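Local coordinates for protein VMB-1 (Vibrio alginolyticus, PDB 6JV4) that probably hydrolyses beta-lactam antibiotics to substituted beta-amino acids, using zinc ions bound in its active site, at residues H82-A87 with L173-D178; F138-G143 with G162-S167. All coordinates share one frame; numbering follows the deposited sequence.

Interaction 1. Residues H82-A87 with L173-D178; sequences HFHEDA and LGYTGD. With ZN (zinc ion), chain E; ZN (zinc ion), chain F.
H84 and D178 are the closest backbone points of 82-87 and 173-178, yet their CA atoms lie 9.5 Å apart, so side chains alone bridge the gap between a loop that ends in a helix and an irregular piece of chain. The first carries the HxHxD zinc motif of subclass B1 beta-lactamases, running into the short helix 85-88, for which H84 is the N-cap. Its imidazole works in two directions. ND1 binds one zinc ion at 2.0 Å, a metal shared with H82 NE2 and H144, while the NE2 N-H on the far side of the ring is donated to D178 OD2 over 2.8 Å. The bond is nearly straight, at 166°, and the carboxylate oxygen lies close to the imidazole plane and receives it through its anti lone pair. With CG anti to the carbonyl carbon (chi1 -69°), the H84 ring extends toward D178; metal and carboxylate together fix its rotation, and D178 acts as a second-shell residue that probably makes the imidazole more electron-rich. The F83 ring, which also packs on helix 105-113, has H84 CD2 over one face, near the rim, and brings CZ up to the same carboxylate. Y175, whose backbone N bonds a citrate near the site, has H84 at the edge of its ring, but the two rings meet obliquely, with Y175 CD2 4.0 Å from H84 CE1.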
ATOM      1  N   HIS A  82       3.260   4.575   1.842  1.00  7.46           N
ATOM      2  CA  HIS A  82       4.066   5.198   2.914  1.00  8.23           C
ATOM      3  C   HIS A  82       5.528   5.238   2.506  1.00  7.81           C
ATOM      4  O   HIS A  82       5.830   4.774   1.421  1.00  8.91           O
ATOM      5  CB  HIS A  82       3.863   4.584   4.286  1.00  7.95           C
ATOM      6  CG  HIS A  82       4.437   3.244   4.532  1.00  8.08           C
ATOM      7  ND1 HIS A  82       3.908   2.122   3.967  1.00  9.44           N
ATOM      8  CD2 HIS A  82       5.431   2.834   5.360  1.00  8.41           C
ATOM      9  CE1 HIS A  82       4.548   1.053   4.437  1.00  8.92           C
ATOM     10  NE2 HIS A  82       5.528   1.477   5.253  1.00  8.76           N
ATOM     11  N   PHE A  83       6.348   5.927   3.295  1.00  8.80           N
ATOM     12  CA  PHE A  83       7.716   6.282   2.841  1.00  8.97           C
ATOM     13  C   PHE A  83       8.676   5.095   2.932  1.00 10.42           C
ATOM     14  O   PHE A  83       9.785   5.223   2.362  1.00 10.96           O
ATOM     15  CB  PHE A  83       8.256   7.485   3.615  1.00  8.77           C
ATOM     16  CG  PHE A  83       8.765   7.199   4.995  1.00  8.27           C
ATOM     17  CD1 PHE A  83       7.886   7.043   6.046  1.00  8.40           C
ATOM     18  CD2 PHE A  83      10.137   7.105   5.249  1.00  8.77           C
ATOM     19  CE1 PHE A  83       8.345   6.823   7.340  1.00  9.29           C
ATOM     20  CE2 PHE A  83      10.579   6.871   6.540  1.00  8.81           C
ATOM     21  CZ  PHE A  83       9.700   6.785   7.580  1.00  8.47           C
ATOM     22  N   HIS A  84       8.335   4.007   3.630  1.00 10.11           N
ATOM     23  CA  HIS A  84       9.246   2.839   3.765  1.00 10.77           C
ATOM     24  C   HIS A  84       9.482   2.189   2.384  1.00 11.63           C
ATOM     25  O   HIS A  84       8.635   2.268   1.475  1.00 10.36           O
ATOM     26  CB  HIS A  84       8.736   1.829   4.792  1.00 10.06           C
ATOM     27  CG  HIS A  84       8.778   2.273   6.206  1.00  9.63           C
ATOM     28  ND1 HIS A  84       8.015   1.669   7.175  1.00  9.34           N
ATOM     29  CD2 HIS A  84       9.467   3.246   6.831  1.00  9.80           C
ATOM     30  CE1 HIS A  84       8.255   2.225   8.346  1.00  9.70           C
ATOM     31  NE2 HIS A  84       9.159   3.204   8.164  1.00  8.81           N
ATOM     32  N   GLU A  85      10.558   1.393   2.264  1.00 13.55           N
ATOM     33  CA  GLU A  85      11.004   0.758   1.001  1.00 15.54           C
ATOM     34  C   GLU A  85      10.014  -0.299   0.500  1.00 15.00           C
ATOM     35  O   GLU A  85       9.932  -0.470  -0.705  1.00 15.53           O
ATOM     36  CB  GLU A  85      12.370   0.093   1.224  1.00 19.00           C
ATOM     37  CG  GLU A  85      12.980  -0.483  -0.034  1.00 25.11           C
ATOM     38  CD  GLU A  85      14.106  -1.473   0.240  1.00 31.50           C
ATOM     39  OE1 GLU A  85      14.579  -1.547   1.409  1.00 36.09           O
ATOM     40  OE2 GLU A  85      14.507  -2.151  -0.706  1.00 35.71           O
ATOM     41  N   ASP A  86       9.251  -0.977   1.357  1.00 15.07           N
ATOM     42  CA  ASP A  86       8.266  -1.961   0.838  1.00 15.15           C
ATOM     43  C   ASP A  86       7.125  -1.289   0.051  1.00 16.16           C
ATOM     44  O   ASP A  86       6.400  -1.983  -0.693  1.00 17.65           O
ATOM     45  CB  ASP A  86       7.718  -2.866   1.944  1.00 17.33           C
ATOM     46  CG  ASP A  86       7.022  -2.184   3.084  1.00 18.31           C
ATOM     47  OD1 ASP A  86       7.221  -0.949   3.293  1.00 19.12           O
ATOM     48  OD2 ASP A  86       6.300  -2.906   3.808  1.00 20.23           O
ATOM     49  N   ALA A  87       6.870   0.004   0.287  1.00 13.98           N
ATOM     50  CA  ALA A  87       5.797   0.731  -0.403  1.00 13.80           C
ATOM     51  C   ALA A  87       6.381   1.587  -1.519  1.00 15.57           C
ATOM     52  O   ALA A  87       5.712   1.677  -2.548  1.00 13.11           O
ATOM     53  CB  ALA A  87       5.010   1.549   0.582  1.00 13.78           C
ATOM     54  N   LEU A 173       2.348  -5.582  16.117  1.00 12.72           N
ATOM     55  CA  LEU A 173       2.268  -4.500  15.107  1.00 12.34           C
ATOM     56  C   LEU A 173       3.437  -4.562  14.136  1.00 12.75           C
ATOM     57  O   LEU A 173       3.443  -3.798  13.199  1.00 13.07           O
ATOM     58  CB  LEU A 173       2.229  -3.156  15.819  1.00 12.15           C
ATOM     59  CG  LEU A 173       0.950  -2.875  16.626  1.00 12.49           C
ATOM     60  CD1 LEU A 173       1.144  -1.632  17.429  1.00 12.54           C
ATOM     61  CD2 LEU A 173      -0.282  -2.791  15.708  1.00 12.08           C
ATOM     62  N   GLY A 174       4.390  -5.475  14.308  1.00 12.98           N
ATOM     63  CA  GLY A 174       5.589  -5.447  13.471  1.00 12.03           C
ATOM     64  C   GLY A 174       6.441  -4.241  13.791  1.00 10.79           C
ATOM     65  O   GLY A 174       6.562  -3.872  14.969  1.00 11.72           O
ATOM     66  N   TYR A 175       7.067  -3.673  12.761  1.00 11.52           N
ATOM     67  CA  TYR A 175       8.083  -2.628  12.993  1.00 10.48           C
ATOM     68  C   TYR A 175       7.397  -1.346  13.465  1.00 10.55           C
ATOM     69  O   TYR A 175       6.586  -0.756  12.712  1.00 10.21           O
ATOM     70  CB  TYR A 175       8.888  -2.341  11.737  1.00 10.95           C
ATOM     71  CG  TYR A 175       9.857  -1.216  11.935  1.00 11.85           C
ATOM     72  CD1 TYR A 175      10.893  -1.347  12.833  1.00 11.82           C
ATOM     73  CD2 TYR A 175       9.706  -0.008  11.282  1.00 12.07           C
ATOM     74  CE1 TYR A 175      11.816  -0.332  12.985  1.00 12.66           C
ATOM     75  CE2 TYR A 175      10.604   1.025  11.434  1.00 12.56           C
ATOM     76  CZ  TYR A 175      11.685   0.858  12.276  1.00 13.63           C
ATOM     77  OH  TYR A 175      12.561   1.879  12.485  1.00 13.85           O
ATOM     78  N   THR A 176       7.744  -0.882  14.663  1.00  9.96           N
ATOM     79  CA  THR A 176       7.088   0.309  15.247  1.00 10.06           C
ATOM     80  C   THR A 176       8.051   1.457  15.425  1.00  9.36           C
ATOM     81  O   THR A 176       7.625   2.470  16.018  1.00  9.48           O
ATOM     82  CB  THR A 176       6.373  -0.015  16.566  1.00 11.49           C
ATOM     83  OG1 THR A 176       7.346  -0.527  17.469  1.00 11.52           O
ATOM     84  CG2 THR A 176       5.236  -0.990  16.379  1.00 11.63           C
ATOM     85  N   GLY A 177       9.255   1.379  14.828  1.00 10.79           N
ATOM     86  CA  GLY A 177      10.246   2.461  14.974  1.00 10.52           C
ATOM     87  C   GLY A 177       9.717   3.791  14.535  1.00 10.53           C
ATOM     88  O   GLY A 177      10.169   4.820  15.046  1.00 10.29           O
ATOM     89  N   ASP A 178       8.849   3.821  13.508  1.00  9.31           N
ATOM     90  CA  ASP A 178       8.315   5.062  12.935  1.00  9.28           C
ATOM     91  C   ASP A 178       6.814   5.168  13.207  1.00  9.04           C
ATOM     92  O   ASP A 178       6.177   6.112  12.677  1.00  8.75           O
ATOM     93  CB  ASP A 178       8.577   5.113  11.422  1.00  9.27           C
ATOM     94  CG  ASP A 178      10.067   5.201  11.103  1.00 11.34           C
ATOM     95  OD1 ASP A 178      10.725   5.999  11.803  1.00 11.51           O
ATOM     96  OD2 ASP A 178      10.506   4.528  10.166  1.00 10.97           O
TER
HETATM   97 ZN    ZN E 301       6.509   0.415   6.811  1.00 10.96          ZN
HETATM   98 ZN    ZN F 302       5.598  -2.976   5.757  1.00 21.21          ZN

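Interaction 2. Residues F138-G143 with G162-S167; sequences FYPGAG and GCFVKS. With ZN (zinc ion), chain F.
A142 O accepts a hydrogen bond from S187 OG of helix 184-194, a hydroxyl that P140 O also approaches in a weak bond, and the same A142 oxygen sits at the edge of the F164 ring, near its plane, 4.2 Å from F164 CE1. In this way the loop after strand 135-138 is tied to the helix while it walls in the phenyl group from 162-167. P140 supplies the main side-chain contact: its CG lies over one face of F164, 3.7 Å from F164 CZ and displaced toward that end of the ring. The geometry is that of a CH-pi interaction, with P140 CG 4.0 Å from the ring centroid and 22° off the normal. G143, which has no side chain, brings its CA to the ring edge, 4.1 Å from F164 CE1, and this is where the two backbones come closest.

F164 belongs to a type I turn from G162 to V165, closed by the bond from V165 N to G162 O. Within that turn C163 and F164 send their side chains in nearly opposite directions. C163 SG binds the zinc ion shared with D86 and H205, whereas F164, with CG anti to the backbone N (chi1 -178°), reaches away from the metal into the packing against helix 184-194. There it stacks with W184, whose NE1 is hydrogen-bonded to F164 O. The zinc-binding turn is thus backed by a buried aromatic ring, and the segment 138-143 that meets this ring leads directly into the zinc ligand H144. The contact is mainly apolar, P140 meeting the ring face by CH-pi and dispersion forces while A142 O takes its hydrogen bond from S187, so the ring is held by packing and shape and not by polar bonds to 138-143.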
ATOM      1  N   PHE A 138      -7.234   7.926   0.866  1.00  8.66           N
ATOM      2  CA  PHE A 138      -7.711   8.509   2.127  1.00  7.78           C
ATOM      3  C   PHE A 138      -6.569   8.502   3.134  1.00  8.20           C
ATOM      4  O   PHE A 138      -5.977   7.450   3.349  1.00  7.45           O
ATOM      5  CB  PHE A 138      -8.900   7.758   2.707  1.00  8.02           C
ATOM      6  CG  PHE A 138      -9.377   8.270   4.038  1.00  8.20           C
ATOM      7  CD1 PHE A 138      -9.874   9.556   4.186  1.00  9.09           C
ATOM      8  CD2 PHE A 138      -9.394   7.463   5.154  1.00  8.23           C
ATOM      9  CE1 PHE A 138     -10.347  10.012   5.410  1.00  9.85           C
ATOM     10  CE2 PHE A 138      -9.912   7.891   6.360  1.00  8.64           C
ATOM     11  CZ  PHE A 138     -10.379   9.185   6.506  1.00  9.32           C
ATOM     12  N   TYR A 139      -6.265   9.658   3.712  1.00  7.46           N
ATOM     13  CA  TYR A 139      -5.310   9.749   4.838  1.00  8.06           C
ATOM     14  C   TYR A 139      -6.075   9.698   6.154  1.00  8.22           C
ATOM     15  O   TYR A 139      -6.769  10.681   6.505  1.00  8.35           O
ATOM     16  CB  TYR A 139      -4.527  11.060   4.795  1.00  8.09           C
ATOM     17  CG  TYR A 139      -3.577  11.167   5.957  1.00  8.23           C
ATOM     18  CD1 TYR A 139      -2.594  10.225   6.198  1.00  8.24           C
ATOM     19  CD2 TYR A 139      -3.672  12.236   6.838  1.00  8.60           C
ATOM     20  CE1 TYR A 139      -1.716  10.341   7.267  1.00  8.17           C
ATOM     21  CE2 TYR A 139      -2.836  12.341   7.932  1.00  8.88           C
ATOM     22  CZ  TYR A 139      -1.849  11.393   8.166  1.00  8.62           C
ATOM     23  OH  TYR A 139      -1.051  11.537   9.286  1.00  8.74           O
ATOM     24  N   PRO A 140      -5.930   8.614   6.951  1.00  8.03           N
ATOM     25  CA  PRO A 140      -6.719   8.457   8.185  1.00  8.90           C
ATOM     26  C   PRO A 140      -6.076   9.079   9.433  1.00  9.37           C
ATOM     27  O   PRO A 140      -6.675   9.117  10.487  1.00  9.91           O
ATOM     28  CB  PRO A 140      -6.766   6.922   8.266  1.00  8.52           C
ATOM     29  CG  PRO A 140      -5.401   6.509   7.830  1.00  8.48           C
ATOM     30  CD  PRO A 140      -5.150   7.403   6.644  1.00  8.52           C
ATOM     31  N   GLY A 141      -4.818   9.504   9.306  1.00  8.77           N
ATOM     32  CA  GLY A 141      -3.981   9.877  10.438  1.00  8.72           C
ATOM     33  C   GLY A 141      -2.844   8.893  10.644  1.00  8.26           C
ATOM     34  O   GLY A 141      -2.759   7.870   9.937  1.00  7.57           O
ATOM     35  N   ALA A 142      -1.997   9.165  11.633  1.00  7.79           N
ATOM     36  CA  ALA A 142      -0.809   8.311  11.876  1.00  8.23           C
ATOM     37  C   ALA A 142      -1.189   6.915  12.360  1.00  8.25           C
ATOM     38  O   ALA A 142      -2.230   6.738  13.074  1.00  8.10           O
ATOM     39  CB  ALA A 142       0.064   9.048  12.851  1.00  9.04           C
ATOM     40  N   GLY A 143      -0.346   5.939  12.050  1.00  8.05           N
ATOM     41  CA  GLY A 143      -0.457   4.587  12.623  1.00  8.22           C
ATOM     42  C   GLY A 143       0.868   3.885  12.514  1.00  8.12           C
ATOM     43  O   GLY A 143       1.781   4.150  13.313  1.00  7.74           O
ATOM     44  N   GLY A 162      -2.437  -1.326   3.152  1.00  7.97           N
ATOM     45  CA  GLY A 162      -0.992  -1.175   3.262  1.00  7.65           C
ATOM     46  C   GLY A 162      -0.518  -1.502   4.655  1.00  7.88           C
ATOM     47  O   GLY A 162      -1.205  -2.267   5.400  1.00  8.34           O
ATOM     48  N   CYS A 163       0.609  -0.952   5.068  1.00  8.08           N
ATOM     49  CA  CYS A 163       1.189  -1.362   6.363  1.00  9.94           C
ATOM     50  C   CYS A 163       0.449  -0.797   7.569  1.00  8.85           C
ATOM     51  O   CYS A 163       0.736  -1.227   8.681  1.00  9.90           O
ATOM     52  CB  CYS A 163       2.672  -1.080   6.390  1.00 11.56           C
ATOM     53  SG  CYS A 163       3.481  -2.150   5.165  1.00 12.76           S
ATOM     54  N   PHE A 164      -0.512   0.112   7.359  1.00  8.53           N
ATOM     55  CA  PHE A 164      -1.458   0.569   8.383  1.00  8.01           C
ATOM     56  C   PHE A 164      -2.366  -0.566   8.843  1.00  7.47           C
ATOM     57  O   PHE A 164      -2.956  -0.423   9.980  1.00  6.49           O
ATOM     58  CB  PHE A 164      -2.289   1.671   7.746  1.00  7.47           C
ATOM     59  CG  PHE A 164      -3.312   2.346   8.615  1.00  7.34           C
ATOM     60  CD1 PHE A 164      -2.913   3.215   9.617  1.00  7.40           C
ATOM     61  CD2 PHE A 164      -4.666   2.149   8.382  1.00  6.77           C
ATOM     62  CE1 PHE A 164      -3.845   3.872  10.397  1.00  7.16           C
ATOM     63  CE2 PHE A 164      -5.593   2.752   9.219  1.00  7.50           C
ATOM     64  CZ  PHE A 164      -5.189   3.643  10.193  1.00  7.26           C
ATOM     65  N   VAL A 165      -2.554  -1.598   8.026  1.00  7.06           N
ATOM     66  CA  VAL A 165      -3.439  -2.747   8.399  1.00  7.55           C
ATOM     67  C   VAL A 165      -2.580  -4.010   8.530  1.00  7.28           C
ATOM     68  O   VAL A 165      -1.834  -4.358   7.600  1.00  8.23           O
ATOM     69  CB  VAL A 165      -4.593  -2.944   7.406  1.00  7.33           C
ATOM     70  CG1 VAL A 165      -5.468  -4.129   7.775  1.00  7.32           C
ATOM     71  CG2 VAL A 165      -5.387  -1.646   7.268  1.00  7.39           C
ATOM     72  N   LYS A 166      -2.712  -4.681   9.679  1.00  7.59           N
ATOM     73  CA  LYS A 166      -2.025  -5.972   9.907  1.00  8.43           C
ATOM     74  C   LYS A 166      -2.945  -7.105   9.447  1.00  8.76           C
ATOM     75  O   LYS A 166      -4.164  -6.941   9.363  1.00  8.78           O
ATOM     76  CB  LYS A 166      -1.699  -6.135  11.399  1.00  9.25           C
ATOM     77  CG  LYS A 166      -0.922  -4.988  12.024  1.00 11.15           C
ATOM     78  CD  LYS A 166       0.385  -4.671  11.303  1.00 13.65           C
ATOM     79  CE  LYS A 166       1.449  -5.736  11.409  1.00 16.52           C
ATOM     80  NZ  LYS A 166       2.732  -5.264  10.817  1.00 19.47           N
ATOM     81  N   SER A 167      -2.363  -8.262   9.219  1.00  9.39           N
ATOM     82  CA  SER A 167      -3.157  -9.445   8.870  1.00  9.76           C
ATOM     83  C   SER A 167      -3.858  -9.947  10.128  1.00  9.30           C
ATOM     84  O   SER A 167      -3.446  -9.664  11.244  1.00  8.91           O
ATOM     85  CB  SER A 167      -2.308 -10.528   8.250  1.00 12.07           C
ATOM     86  OG  SER A 167      -1.501 -11.133   9.250  1.00 13.67           O
TER
HETATM   87 ZN    ZN F 302       5.598  -2.976   5.757  1.00 21.21          ZN

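In the fold
Along the chain the segments run 82-87, 138-143, 162-167 and 173-178, so both halves of interaction 2 fall between those of interaction 1. The contact centres lie 10 Å apart. They are joined directly, notably by the zinc ion that D86 and C163 share, by H82 packing on C163, and by a probable hydrogen bond from K166 NZ to L173 O. Interaction 1 is a surface contact in the active site; interaction 2 is buried deeper, behind the C163 turn. Segment 82-87 follows strand 74-79 of the seven-stranded sheet, whereas 138-143 and 162-167 follow strands 135-138 and 158-162 of the five-stranded one. Loops from both sheets thus supply the zinc ligands, as in the metallo-beta-lactamase fold.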